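Local atomic coordinates of SusD homolog (PDB entry 4MRU), a protein that probably binds glycans, likely mucin O-glycans, at the cell surface of a gut Bacteroides as a SusD-like outer-membrane lipoprotein with a TPR-like helical fold. Residues Ser88-Lys93 with Val115-Arg120; Ala96-Glu101 with Val105-Ala110; Ala110-Val115 with Gln193-Phe198; Gln161-Ala166 with His200-Arg205. One frame throughout, in Å; residues are numbered along the deposited sequence.

Interaction 1: residues Ser88-Lys93 with Val115-Arg120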
loop_
_atom_site.group_PDB
_atom_site.type_symbol
_atom_site.label_atom_id
_atom_site.label_comp_id
_atom_site.label_asym_id
_atom_site.label_seq_id
_atom_site.Cartn_x
_atom_site.Cartn_y
_atom_site.Cartn_z
ATOM N N SER A 88 5.757 -17.635 -6.171
ATOM C CA SER A 88 5.595 -18.869 -6.931
ATOM C C SER A 88 4.528 -18.725 -8.011
ATOM O O SER A 88 4.528 -19.472 -8.994
ATOM C CB SER A 88 5.246 -20.021 -6.004
ATOM O OG SER A 88 3.969 -19.829 -5.462
ATOM N N GLU A 89 3.609 -17.787 -7.832
ATOM C CA GLU A 89 2.588 -17.562 -8.870
ATOM C C GLU A 89 3.044 -16.583 -9.941
ATOM O O GLU A 89 2.571 -16.648 -11.076
ATOM C CB GLU A 89 1.313 -17.085 -8.245
ATOM C CG GLU A 89 0.634 -18.179 -7.438
ATOM C CD GLU A 89 -0.654 -17.740 -6.762
ATOM O OE1 GLU A 89 -1.309 -16.814 -7.271
ATOM O OE2 GLU A 89 -1.016 -18.348 -5.719
ATOM N N THR A 90 3.930 -15.662 -9.578
ATOM C CA THR A 90 4.379 -14.648 -10.520
ATOM C C THR A 90 5.274 -15.262 -11.594
ATOM O O THR A 90 5.068 -15.026 -12.797
ATOM C CB THR A 90 5.109 -13.473 -9.827
ATOM O OG1 THR A 90 4.182 -12.765 -8.991
ATOM C CG2 THR A 90 5.646 -12.515 -10.841
ATOM N N TYR A 91 6.264 -16.047 -11.184
ATOM C CA TYR A 91 7.346 -16.346 -12.102
ATOM C C TYR A 91 6.966 -17.304 -13.226
ATOM O O TYR A 91 7.461 -17.134 -14.335
ATOM C CB TYR A 91 8.583 -16.851 -11.348
ATOM C CG TYR A 91 9.355 -15.648 -10.861
ATOM C CD1 TYR A 91 10.181 -14.940 -11.726
ATOM C CD2 TYR A 91 9.168 -15.159 -9.583
ATOM C CE1 TYR A 91 10.822 -13.804 -11.311
ATOM C CE2 TYR A 91 9.805 -14.010 -9.149
ATOM C CZ TYR A 91 10.638 -13.334 -10.013
ATOM O OH TYR A 91 11.283 -12.189 -9.586
ATOM N N PRO A 92 6.090 -18.279 -12.980
ATOM C CA PRO A 92 5.648 -19.052 -14.163
ATOM C C PRO A 92 4.900 -18.190 -15.223
ATOM O O PRO A 92 5.017 -18.430 -16.432
ATOM C CB PRO A 92 4.729 -20.136 -13.555
ATOM C CG PRO A 92 5.108 -20.190 -12.091
ATOM C CD PRO A 92 5.465 -18.768 -11.741
ATOM N N LYS A 93 4.181 -17.167 -14.787
ATOM C CA LYS A 93 3.468 -16.314 -15.758
ATOM C C LYS A 93 4.456 -15.399 -16.476
ATOM O O LYS A 93 4.406 -15.263 -17.710
ATOM C CB LYS A 93 2.380 -15.515 -15.074
ATOM C CG LYS A 93 1.280 -16.350 -14.429
ATOM C CD LYS A 93 0.365 -15.417 -13.635
ATOM C CE LYS A 93 -0.788 -16.157 -12.954
ATOM N NZ LYS A 93 -0.275 -17.268 -12.128
ATOM N N VAL A 115 7.768 -5.706 -11.807
ATOM C CA VAL A 115 8.213 -4.693 -10.898
ATOM C C VAL A 115 7.056 -4.284 -9.978
ATOM O O VAL A 115 7.225 -4.137 -8.777
ATOM C CB VAL A 115 8.747 -3.451 -11.635
ATOM C CG1 VAL A 115 8.952 -2.310 -10.667
ATOM C CG2 VAL A 115 10.042 -3.777 -12.381
ATOM N N THR A 116 5.886 -4.043 -10.545
ATOM C CA THR A 116 4.761 -3.580 -9.751
ATOM C C THR A 116 4.401 -4.590 -8.631
ATOM O O THR A 116 4.140 -4.208 -7.511
ATOM C CB THR A 116 3.549 -3.308 -10.675
ATOM O OG1 THR A 116 3.927 -2.375 -11.692
ATOM C CG2 THR A 116 2.353 -2.781 -9.893
ATOM N N ILE A 117 4.368 -5.878 -8.955
ATOM C CA ILE A 117 4.075 -6.926 -7.985
ATOM C C ILE A 117 5.129 -6.945 -6.885
ATOM O O ILE A 117 4.832 -6.970 -5.691
ATOM C CB ILE A 117 4.078 -8.313 -8.665
ATOM C CG1 ILE A 117 2.899 -8.431 -9.596
ATOM C CG2 ILE A 117 4.016 -9.423 -7.621
ATOM C CD1 ILE A 117 3.023 -9.534 -10.640
HETATM N N MSE A 118 6.385 -6.936 -7.317
HETATM C CA MSE A 118 7.467 -7.203 -6.397
HETATM C C MSE A 118 7.935 -5.982 -5.615
HETATM O O MSE A 118 8.607 -6.136 -4.582
HETATM C CB MSE A 118 8.647 -7.760 -7.176
HETATM C CG MSE A 118 8.348 -9.131 -7.784
HETATM SE SE MSE A 118 7.901 -10.458 -6.372
HETATM C CE MSE A 118 7.068 -11.862 -7.493
ATOM N N GLN A 119 7.621 -4.775 -6.074
ATOM C CA GLN A 119 7.886 -3.581 -5.252
ATOM C C GLN A 119 7.218 -3.739 -3.874
ATOM O O GLN A 119 7.800 -3.415 -2.820
ATOM C CB GLN A 119 7.426 -2.294 -5.962
ATOM C CG GLN A 119 7.476 -1.000 -5.129
ATOM C CD GLN A 119 6.098 -0.639 -4.618
ATOM O OE1 GLN A 119 5.253 -0.174 -5.376
ATOM N NE2 GLN A 119 5.846 -0.886 -3.342
ATOM N N ARG A 120 6.018 -4.285 -3.868
ATOM C CA ARG A 120 5.268 -4.482 -2.641
ATOM C C ARG A 120 5.968 -5.539 -1.778
ATOM O O ARG A 120 6.106 -5.385 -0.561
ATOM C CB ARG A 120 3.843 -4.904 -2.929
ATOM C CG ARG A 120 2.927 -3.798 -3.440
ATOM C CD ARG A 120 1.831 -4.321 -4.324
ATOM N NE ARG A 120 1.122 -5.468 -3.725
ATOM C CZ ARG A 120 0.130 -5.351 -2.846
ATOM N NH1 ARG A 120 -0.254 -4.151 -2.399
ATOM N NH2 ARG A 120 -0.423 -6.425 -2.362
#
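T90 meets I117 and M118 where helix 81-100 packs against helix 104-125. Van der Waals contact carries the interface. M118 is a selenomethionine, and its terminal methyl CE is the main point of touch. CG stands anti to the carbonyl carbon (chi1 -66°) and the chain bends at chi2 (-60°), which carries CE to T90. The tips of T90 and M118 point at each other. CE of M118 lies 3.4 Å from CB of T90, which is tight for two carbons. I117 comes tip to tip with T90 as well, with its CG2 3.6 Å from OG1 of T90. The ring of Y91 crosses M118 at a slant: its CE2 is 3.9 Å from CE of M118.

Polar groups at the contact are satisfied along or beyond it. OG1 of T90 bonds to the carbonyl O of V86, one turn back in its own helix. Y91 OH bonds to NE of R114. OG1 of T90 thus touches the methyls by van der Waals contact alone, while its hydrogen bond goes to V86. All four touching residues are buried. L31 of helix 24-32 also touches T90 and I117, and M159 of helix 152-173 touches M118.

The local axes run antiparallel at 160°, 11.3 Å apart. This is the packing of an antiparallel helical hairpin, as in the TPR-like helical part of SusD-family proteins.

Interaction 2: residues Ala96-Glu101 with Val105-Ala110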
loop_
_atom_site.group_PDB
_atom_site.type_symbol
_atom_site.label_atom_id
_atom_site.label_comp_id
_atom_site.label_asym_id
_atom_site.label_seq_id
_atom_site.Cartn_x
_atom_site.Cartn_y
_atom_site.Cartn_z
ATOM N N ALA A 96 6.441 -17.407 -18.951
ATOM C CA ALA A 96 5.625 -17.803 -20.096
ATOM C C ALA A 96 5.638 -16.701 -21.153
ATOM O O ALA A 96 5.791 -16.965 -22.358
ATOM C CB ALA A 96 4.190 -18.137 -19.679
ATOM N N VAL A 97 5.517 -15.459 -20.712
ATOM C CA VAL A 97 5.575 -14.359 -21.653
ATOM C C VAL A 97 6.900 -14.327 -22.356
ATOM O O VAL A 97 6.948 -14.181 -23.610
ATOM C CB VAL A 97 5.349 -12.985 -20.970
ATOM C CG1 VAL A 97 5.450 -11.860 -21.984
ATOM C CG2 VAL A 97 4.002 -12.945 -20.275
ATOM N N LEU A 98 7.979 -14.464 -21.576
ATOM C CA LEU A 98 9.332 -14.408 -22.134
ATOM C C LEU A 98 9.632 -15.570 -23.068
ATOM O O LEU A 98 10.305 -15.396 -24.053
ATOM C CB LEU A 98 10.371 -14.383 -21.029
ATOM C CG LEU A 98 10.844 -12.995 -20.572
ATOM C CD1 LEU A 98 9.731 -12.009 -20.202
ATOM C CD2 LEU A 98 11.786 -13.242 -19.401
ATOM N N GLN A 99 9.068 -16.729 -22.834
ATOM C CA GLN A 99 9.381 -17.831 -23.711
ATOM C C GLN A 99 8.470 -17.853 -24.966
ATOM O O GLN A 99 8.863 -18.401 -26.008
ATOM C CB GLN A 99 9.428 -19.134 -22.886
ATOM C CG GLN A 99 8.184 -19.972 -22.823
ATOM C CD GLN A 99 8.280 -21.054 -21.756
ATOM O OE1 GLN A 99 8.912 -20.873 -20.692
ATOM N NE2 GLN A 99 7.651 -22.190 -22.034
ATOM N N HIS A 100 7.331 -17.158 -24.950
ATOM C CA HIS A 100 6.429 -17.177 -26.120
ATOM C C HIS A 100 6.421 -15.920 -26.976
ATOM O O HIS A 100 6.025 -15.989 -28.129
ATOM C CB HIS A 100 4.995 -17.396 -25.679
ATOM C CG HIS A 100 4.724 -18.767 -25.200
ATOM N ND1 HIS A 100 4.973 -19.157 -23.903
ATOM C CD2 HIS A 100 4.232 -19.854 -25.840
ATOM C CE1 HIS A 100 4.647 -20.430 -23.764
ATOM N NE2 HIS A 100 4.195 -20.874 -24.923
ATOM N N GLU A 101 6.806 -14.776 -26.415
ATOM C CA GLU A 101 6.672 -13.482 -27.116
ATOM C C GLU A 101 8.029 -12.849 -27.374
ATOM O O GLU A 101 8.884 -12.829 -26.484
ATOM C CB GLU A 101 5.838 -12.495 -26.296
ATOM C CG GLU A 101 4.535 -13.034 -25.717
ATOM C CD GLU A 101 3.536 -13.477 -26.778
ATOM O OE1 GLU A 101 3.609 -12.954 -27.904
ATOM O OE2 GLU A 101 2.681 -14.336 -26.466
ATOM N N VAL A 105 6.698 -4.725 -26.821
ATOM C CA VAL A 105 5.626 -4.246 -25.918
ATOM C C VAL A 105 5.143 -5.329 -24.941
ATOM O O VAL A 105 4.909 -5.051 -23.765
ATOM C CB VAL A 105 4.439 -3.711 -26.726
ATOM C CG1 VAL A 105 3.235 -3.430 -25.826
ATOM C CG2 VAL A 105 4.859 -2.457 -27.453
ATOM N N ALA A 106 4.985 -6.563 -25.414
ATOM C CA ALA A 106 4.591 -7.640 -24.529
ATOM C C ALA A 106 5.617 -7.799 -23.426
ATOM O O ALA A 106 5.272 -7.961 -22.272
ATOM C CB ALA A 106 4.497 -8.944 -25.290
ATOM N N LEU A 107 6.892 -7.818 -23.809
ATOM C CA LEU A 107 8.008 -7.997 -22.839
ATOM C C LEU A 107 8.066 -6.825 -21.873
ATOM O O LEU A 107 8.335 -6.990 -20.687
ATOM C CB LEU A 107 9.322 -8.155 -23.591
ATOM C CG LEU A 107 9.406 -9.372 -24.540
ATOM C CD1 LEU A 107 10.742 -9.416 -25.279
ATOM C CD2 LEU A 107 9.183 -10.667 -23.789
ATOM N N ALA A 108 7.790 -5.628 -22.377
ATOM C CA ALA A 108 7.837 -4.435 -21.522
ATOM C C ALA A 108 6.702 -4.451 -20.521
ATOM O O ALA A 108 6.892 -4.176 -19.346
ATOM C CB ALA A 108 7.753 -3.188 -22.359
ATOM N N LEU A 109 5.513 -4.808 -20.958
ATOM C CA LEU A 109 4.399 -4.911 -20.014
ATOM C C LEU A 109 4.635 -5.998 -18.952
ATOM O O LEU A 109 4.331 -5.782 -17.774
ATOM C CB LEU A 109 3.084 -5.171 -20.741
ATOM C CG LEU A 109 2.581 -3.993 -21.571
ATOM C CD1 LEU A 109 1.357 -4.407 -22.393
ATOM C CD2 LEU A 109 2.237 -2.794 -20.700
ATOM N N ALA A 110 5.185 -7.143 -19.357
ATOM C CA ALA A 110 5.500 -8.176 -18.402
ATOM C C ALA A 110 6.497 -7.684 -17.369
ATOM O O ALA A 110 6.334 -7.909 -16.177
ATOM C CB ALA A 110 6.057 -9.398 -19.121
#
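L107 lays its CD2 methyl over the C-terminal end of helix 81-100. This methyl lies 3.5 Å from the carbonyl O of E101 and 3.9 Å from CD1 of L98. The L98 and L107 side chains meet at a slant. V97 points toward the partner helix. Its CG1 stands anti to the backbone N (chi1 179°) and reaches CB of A110 at 3.8 Å. The two helices form a tight antiparallel hairpin, with local axes 9.7 Å apart at 164°. E101 is the first residue to leave the helix, and the chain turns back within a few residues. The small side chains of A106 and A110 are consistent with this close approach. CB of A106 meets CB of E101 at 3.9 Å, while the carboxylate of E101 leads away and bonds to Y22 OH. Cutting L107 back to an alanine is likely to open a gap beside L98 and to uncover the carbonyl of E101. F181, in a loop, also touches A106. T27 of helix 24-32 packs on V97.

Interaction 3: residues Ala110-Val115 with Gln193-Phe198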
loop_
_atom_site.group_PDB
_atom_site.type_symbol
_atom_site.label_atom_id
_atom_site.label_comp_id
_atom_site.label_asym_id
_atom_site.label_seq_id
_atom_site.Cartn_x
_atom_site.Cartn_y
_atom_site.Cartn_z
ATOM N N ALA A 110 5.185 -7.143 -19.357
ATOM C CA ALA A 110 5.500 -8.176 -18.402
ATOM C C ALA A 110 6.497 -7.684 -17.369
ATOM O O ALA A 110 6.334 -7.909 -16.177
ATOM C CB ALA A 110 6.057 -9.398 -19.121
ATOM N N LYS A 111 7.546 -7.026 -17.839
ATOM C CA LYS A 111 8.552 -6.441 -16.980
ATOM C C LYS A 111 7.948 -5.434 -15.989
ATOM O O LYS A 111 8.245 -5.440 -14.819
ATOM C CB LYS A 111 9.635 -5.805 -17.895
ATOM C CG LYS A 111 10.844 -5.221 -17.198
ATOM C CD LYS A 111 11.957 -4.800 -18.208
ATOM C CE LYS A 111 12.599 -5.968 -18.905
ATOM N NZ LYS A 111 13.592 -5.497 -19.899
ATOM N N LEU A 112 7.101 -4.549 -16.482
ATOM C CA LEU A 112 6.479 -3.523 -15.666
ATOM C C LEU A 112 5.578 -4.146 -14.613
ATOM O O LEU A 112 5.565 -3.691 -13.485
ATOM C CB LEU A 112 5.668 -2.555 -16.558
ATOM C CG LEU A 112 4.739 -1.550 -15.911
ATOM C CD1 LEU A 112 5.556 -0.671 -14.968
ATOM C CD2 LEU A 112 4.022 -0.703 -16.959
ATOM N N LEU A 113 4.863 -5.216 -14.971
ATOM C CA LEU A 113 3.987 -5.857 -14.023
ATOM C C LEU A 113 4.801 -6.589 -12.966
ATOM O O LEU A 113 4.448 -6.553 -11.790
ATOM C CB LEU A 113 3.048 -6.809 -14.721
ATOM C CG LEU A 113 1.984 -6.093 -15.537
ATOM C CD1 LEU A 113 1.312 -7.099 -16.426
ATOM C CD2 LEU A 113 0.958 -5.367 -14.657
ATOM N N ARG A 114 5.907 -7.212 -13.354
ATOM C CA ARG A 114 6.746 -7.864 -12.365
ATOM C C ARG A 114 7.292 -6.848 -11.338
ATOM O O ARG A 114 7.300 -7.111 -10.134
ATOM C CB ARG A 114 7.860 -8.615 -13.035
ATOM C CG ARG A 114 8.926 -9.089 -12.057
ATOM C CD ARG A 114 9.796 -10.094 -12.774
ATOM N NE ARG A 114 10.997 -10.438 -12.023
ATOM C CZ ARG A 114 12.186 -9.884 -12.184
ATOM N NH1 ARG A 114 12.404 -8.888 -13.055
ATOM N NH2 ARG A 114 13.190 -10.343 -11.458
ATOM N N VAL A 115 7.768 -5.706 -11.807
ATOM C CA VAL A 115 8.213 -4.693 -10.898
ATOM C C VAL A 115 7.056 -4.284 -9.978
ATOM O O VAL A 115 7.225 -4.137 -8.777
ATOM C CB VAL A 115 8.747 -3.451 -11.635
ATOM C CG1 VAL A 115 8.952 -2.310 -10.667
ATOM C CG2 VAL A 115 10.042 -3.777 -12.381
ATOM N N GLN A 193 -0.040 4.632 -23.877
ATOM C CA GLN A 193 0.162 5.976 -23.333
ATOM C C GLN A 193 -0.169 6.023 -21.858
ATOM O O GLN A 193 0.526 6.639 -21.054
ATOM C CB GLN A 193 -0.698 7.008 -24.136
ATOM C CG GLN A 193 -0.258 7.194 -25.581
ATOM C CD GLN A 193 -0.526 5.991 -26.528
ATOM O OE1 GLN A 193 -1.305 5.082 -26.218
ATOM N NE2 GLN A 193 0.142 5.998 -27.691
ATOM N N GLN A 194 -1.246 5.349 -21.474
ATOM C CA GLN A 194 -1.635 5.313 -20.060
ATOM C C GLN A 194 -0.684 4.436 -19.265
ATOM O O GLN A 194 -0.362 4.781 -18.140
ATOM C CB GLN A 194 -3.091 4.852 -19.897
ATOM C CG GLN A 194 -4.080 5.942 -20.292
ATOM C CD GLN A 194 -5.502 5.449 -20.210
ATOM O OE1 GLN A 194 -5.827 4.354 -20.692
ATOM N NE2 GLN A 194 -6.344 6.215 -19.553
ATOM N N TRP A 195 -0.241 3.302 -19.832
ATOM C CA TRP A 195 0.799 2.497 -19.175
ATOM C C TRP A 195 2.046 3.339 -18.884
ATOM O O TRP A 195 2.640 3.182 -17.804
ATOM C CB TRP A 195 1.157 1.248 -19.982
ATOM C CG TRP A 195 0.177 0.158 -19.797
ATOM C CD1 TRP A 195 -0.711 -0.320 -20.701
ATOM C CD2 TRP A 195 -0.058 -0.561 -18.578
ATOM N NE1 TRP A 195 -1.474 -1.328 -20.147
ATOM C CE2 TRP A 195 -1.105 -1.488 -18.835
ATOM C CE3 TRP A 195 0.485 -0.489 -17.293
ATOM C CZ2 TRP A 195 -1.605 -2.339 -17.848
ATOM C CZ3 TRP A 195 -0.017 -1.339 -16.294
ATOM C CH2 TRP A 195 -1.024 -2.283 -16.590
ATOM N N ARG A 196 2.421 4.273 -19.771
ATOM C CA ARG A 196 3.595 5.122 -19.460
ATOM C C ARG A 196 3.354 6.087 -18.283
ATOM O O ARG A 196 4.240 6.286 -17.457
ATOM C CB ARG A 196 4.076 5.914 -20.684
ATOM C CG ARG A 196 4.622 4.975 -21.760
ATOM C CD ARG A 196 5.317 5.760 -22.858
ATOM N NE ARG A 196 6.552 6.285 -22.339
ATOM C CZ ARG A 196 6.968 7.539 -22.436
ATOM N NH1 ARG A 196 6.268 8.462 -23.068
ATOM N NH2 ARG A 196 8.131 7.856 -21.901
ATOM N N LEU A 197 2.169 6.683 -18.207
ATOM C CA LEU A 197 1.828 7.526 -17.085
ATOM C C LEU A 197 1.953 6.734 -15.796
ATOM O O LEU A 197 2.551 7.197 -14.785
ATOM C CB LEU A 197 0.416 8.079 -17.223
ATOM C CG LEU A 197 0.182 9.009 -18.423
ATOM C CD1 LEU A 197 -1.288 9.428 -18.440
ATOM C CD2 LEU A 197 1.107 10.197 -18.349
ATOM N N PHE A 198 1.408 5.525 -15.822
ATOM C CA PHE A 198 1.467 4.695 -14.628
ATOM C C PHE A 198 2.920 4.366 -14.284
ATOM O O PHE A 198 3.331 4.432 -13.115
ATOM C CB PHE A 198 0.666 3.399 -14.793
ATOM C CG PHE A 198 0.928 2.417 -13.728
ATOM C CD1 PHE A 198 0.410 2.618 -12.454
ATOM C CD2 PHE A 198 1.711 1.309 -13.966
ATOM C CE1 PHE A 198 0.667 1.718 -11.436
ATOM C CE2 PHE A 198 1.978 0.417 -12.952
ATOM C CZ PHE A 198 1.431 0.612 -11.696
#
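This is a buried, wholly apolar contact between helix 104-125 and helix 192-209, two helices far apart in sequence. L112 and L113 supply the methyl groups, and W195 and F198 supply the rings. The closest pair is CD2 of L112 and CE3 of W195, at 3.6 Å. The methyl sits obliquely to the indole. L112 has CG anti to the backbone N (chi1 169°), which sends its branch across toward helix 192-209. Its other methyl, CD1, lies 4.2 Å from CE2 of F198, so one leucine spans both rings. The local axes run roughly parallel, at 32°, and 11.9 Å apart. Such spacing leaves room for large side chains, and the layering is consistent with the TPR-like fold of the SusD family. L113 adds a second methyl on the indole: its CD2 is 4.1 Å from CH2 of W195, and the two side chains cross at about a right angle. W195 NE1 bonds to OD2 of D185, which satisfies the indole N-H. W324 of strand 322-325 touches L113 and W195.

Interaction 4: residues Gln161-Ala166 with His200-Arg205. With EDO (1,2-ethanediol), chain E; EDO (1,2-ethanediol), chain F.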
loop_
_atom_site.group_PDB
_atom_site.type_symbol
_atom_site.label_atom_id
_atom_site.label_comp_id
_atom_site.label_asym_id
_atom_site.label_seq_id
_atom_site.Cartn_x
_atom_site.Cartn_y
_atom_site.Cartn_z
ATOM N N GLN A 161 16.158 0.149 -13.187
ATOM C CA GLN A 161 16.732 -0.164 -14.488
ATOM C C GLN A 161 15.692 -0.831 -15.391
ATOM O O GLN A 161 15.508 -0.441 -16.556
ATOM C CB GLN A 161 17.969 -1.037 -14.290
ATOM C CG GLN A 161 18.780 -1.389 -15.521
ATOM C CD GLN A 161 19.818 -2.456 -15.183
ATOM O OE1 GLN A 161 20.289 -2.560 -14.034
ATOM N NE2 GLN A 161 20.133 -3.287 -16.154
ATOM N N GLU A 162 14.929 -1.761 -14.841
ATOM C CA GLU A 162 13.870 -2.420 -15.623
ATOM C C GLU A 162 12.709 -1.477 -16.020
ATOM O O GLU A 162 12.172 -1.586 -17.137
ATOM C CB GLU A 162 13.334 -3.635 -14.858
ATOM C CG GLU A 162 14.384 -4.734 -14.690
ATOM C CD GLU A 162 13.969 -5.825 -13.736
ATOM O OE1 GLU A 162 13.053 -5.582 -12.892
ATOM O OE2 GLU A 162 14.605 -6.915 -13.791
ATOM N N LEU A 163 12.312 -0.567 -15.141
ATOM C CA LEU A 163 11.283 0.380 -15.511
ATOM C C LEU A 163 11.748 1.236 -16.691
ATOM O O LEU A 163 10.930 1.528 -17.589
ATOM C CB LEU A 163 10.863 1.268 -14.338
ATOM C CG LEU A 163 10.101 0.458 -13.290
ATOM C CD1 LEU A 163 9.795 1.318 -12.076
ATOM C CD2 LEU A 163 8.840 -0.159 -13.894
ATOM N N GLU A 164 13.010 1.666 -16.689
ATOM C CA GLU A 164 13.524 2.458 -17.827
ATOM C C GLU A 164 13.541 1.665 -19.092
ATOM O O GLU A 164 13.225 2.185 -20.177
ATOM C CB GLU A 164 14.921 2.997 -17.563
ATOM C CG GLU A 164 14.907 4.264 -16.736
ATOM C CD GLU A 164 16.100 5.157 -17.006
ATOM O OE1 GLU A 164 17.100 4.683 -17.586
ATOM O OE2 GLU A 164 16.005 6.339 -16.633
ATOM N N GLU A 165 13.946 0.411 -18.994
ATOM C CA GLU A 165 13.931 -0.471 -20.169
ATOM C C GLU A 165 12.498 -0.664 -20.699
ATOM O O GLU A 165 12.274 -0.591 -21.908
ATOM C CB GLU A 165 14.516 -1.829 -19.858
ATOM C CG GLU A 165 16.012 -1.855 -19.649
ATOM C CD GLU A 165 16.504 -3.125 -18.932
ATOM O OE1 GLU A 165 15.729 -4.085 -18.653
ATOM O OE2 GLU A 165 17.697 -3.149 -18.641
ATOM N N ALA A 166 11.523 -0.868 -19.804
ATOM C CA ALA A 166 10.139 -1.006 -20.239
ATOM C C ALA A 166 9.644 0.276 -20.863
ATOM O O ALA A 166 8.942 0.252 -21.904
ATOM C CB ALA A 166 9.240 -1.405 -19.091
ATOM N N HIS A 200 5.645 5.970 -14.917
ATOM C CA HIS A 200 6.284 7.170 -14.331
ATOM C C HIS A 200 5.810 7.471 -12.904
ATOM O O HIS A 200 6.578 7.947 -12.065
ATOM C CB HIS A 200 6.063 8.361 -15.233
ATOM C CG HIS A 200 6.621 8.171 -16.604
ATOM N ND1 HIS A 200 5.989 8.648 -17.743
ATOM C CD2 HIS A 200 7.697 7.477 -17.035
ATOM C CE1 HIS A 200 6.705 8.314 -18.801
ATOM N NE2 HIS A 200 7.722 7.574 -18.399
ATOM N N SER A 201 4.540 7.221 -12.643
ATOM C CA SER A 201 3.992 7.395 -11.325
ATOM C C SER A 201 4.633 6.384 -10.325
ATOM O O SER A 201 4.962 6.731 -9.231
ATOM C CB SER A 201 2.466 7.252 -11.367
ATOM O OG SER A 201 1.903 8.144 -12.330
ATOM N N LEU A 202 4.813 5.147 -10.757
ATOM C CA LEU A 202 5.478 4.146 -9.927
ATOM C C LEU A 202 6.928 4.526 -9.674
ATOM O O LEU A 202 7.408 4.346 -8.554
ATOM C CB LEU A 202 5.435 2.800 -10.607
ATOM C CG LEU A 202 5.961 1.570 -9.873
ATOM C CD1 LEU A 202 5.262 1.401 -8.541
ATOM C CD2 LEU A 202 5.774 0.336 -10.751
ATOM N N GLN A 203 7.632 5.027 -10.698
ATOM C CA GLN A 203 8.998 5.537 -10.497
ATOM C C GLN A 203 9.014 6.648 -9.438
ATOM O O GLN A 203 9.899 6.686 -8.591
ATOM C CB GLN A 203 9.593 6.077 -11.773
ATOM C CG GLN A 203 9.905 5.049 -12.840
ATOM C CD GLN A 203 10.230 5.701 -14.195
ATOM O OE1 GLN A 203 9.577 6.661 -14.624
ATOM N NE2 GLN A 203 11.252 5.170 -14.867
ATOM N N LEU A 204 8.032 7.528 -9.483
ATOM C CA LEU A 204 7.907 8.596 -8.501
ATOM C C LEU A 204 7.696 8.051 -7.074
ATOM O O LEU A 204 8.328 8.495 -6.124
ATOM C CB LEU A 204 6.755 9.516 -8.897
ATOM C CG LEU A 204 6.431 10.674 -7.949
ATOM C CD1 LEU A 204 7.643 11.571 -7.751
ATOM C CD2 LEU A 204 5.264 11.470 -8.489
ATOM N N ARG A 205 6.789 7.089 -6.946
ATOM C CA ARG A 205 6.513 6.473 -5.656
ATOM C C ARG A 205 7.778 5.831 -5.072
ATOM O O ARG A 205 8.118 6.042 -3.937
ATOM C CB ARG A 205 5.445 5.403 -5.817
ATOM C CG ARG A 205 5.100 4.706 -4.528
ATOM C CD ARG A 205 4.370 3.379 -4.777
ATOM N NE ARG A 205 2.928 3.572 -4.854
ATOM C CZ ARG A 205 2.068 2.591 -5.130
ATOM N NH1 ARG A 205 2.522 1.364 -5.372
ATOM N NH2 ARG A 205 0.766 2.845 -5.167
HETATM C C1 EDO E . 12.338 7.370 -17.556
HETATM O O1 EDO E . 11.607 6.145 -17.563
HETATM C C2 EDO E . 11.371 8.493 -17.269
HETATM O O2 EDO E . 11.099 8.428 -15.875
HETATM C C1 EDO F . 0.590 -1.026 -6.763
HETATM O O1 EDO F . 1.358 -1.290 -5.583
HETATM C C2 EDO F . -0.807 -0.971 -6.251
HETATM O O2 EDO F . -0.796 0.143 -5.376
#
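An ethanediol molecule, probably from the crystallisation liquor, sits beside the L163-Q203 contact and is gripped by both ends of the Q203 amide. Q203 NE2 donates to O1 of this diol at 2.9 Å, with a fairly straight angle of 166°. The diol O2 donates to OE1 of Q203 at 2.6 Å. The two bonds would hold the amide against rotation while the diol is bound. Q203 is extended beyond CG (chi2 168°), which carries its amide out to the diol.

The protein contact itself is apolar. The side chains of L163 and Q203 run alongside each other, pointing opposite ways, and CD1 of L163 meets CG of Q203 at 3.8 Å. The same methyl lies 4.3 Å from CD2 of L202. With a leucine in place of Q203, the diol would probably lose two of its bonds.

R205 holds a second ethanediol, with NH1 donating to O1 at 2.9 Å and NH2 to O2 at 3.1 Å. NE of R205 pairs with E329.

Helices 152-173 and 192-209 thus pair antiparallel through aliphatic carbons. The amide of Q203, with D167, binds one diol between them, and R205 binds the other with W324 and N426, away from helix 152-173.

How the interactions relate
Helix 104-125 links the first three contacts. Interactions 1 and 2 join it to helix 81-100 at two levels of one hairpin, and interaction 3 joins it to helix 192-209. Interaction 4 pairs that last helix with helix 152-173. Interactions 1, 3 and 4 are buried. Interaction 2 lies further out, about 26 Å from the chain centre, and is partly buried. Its small alanines go with the closest axes, whereas the rings of interaction 3 go with the widest. Polar links join the contacts: Q119 to R205, and the salt bridges K111-E165 and R114-E162. L112 and L163 pack together between interactions 3 and 4. Interaction 4 alone of the four adds bound diols to an apolar core, at Q203 and R205.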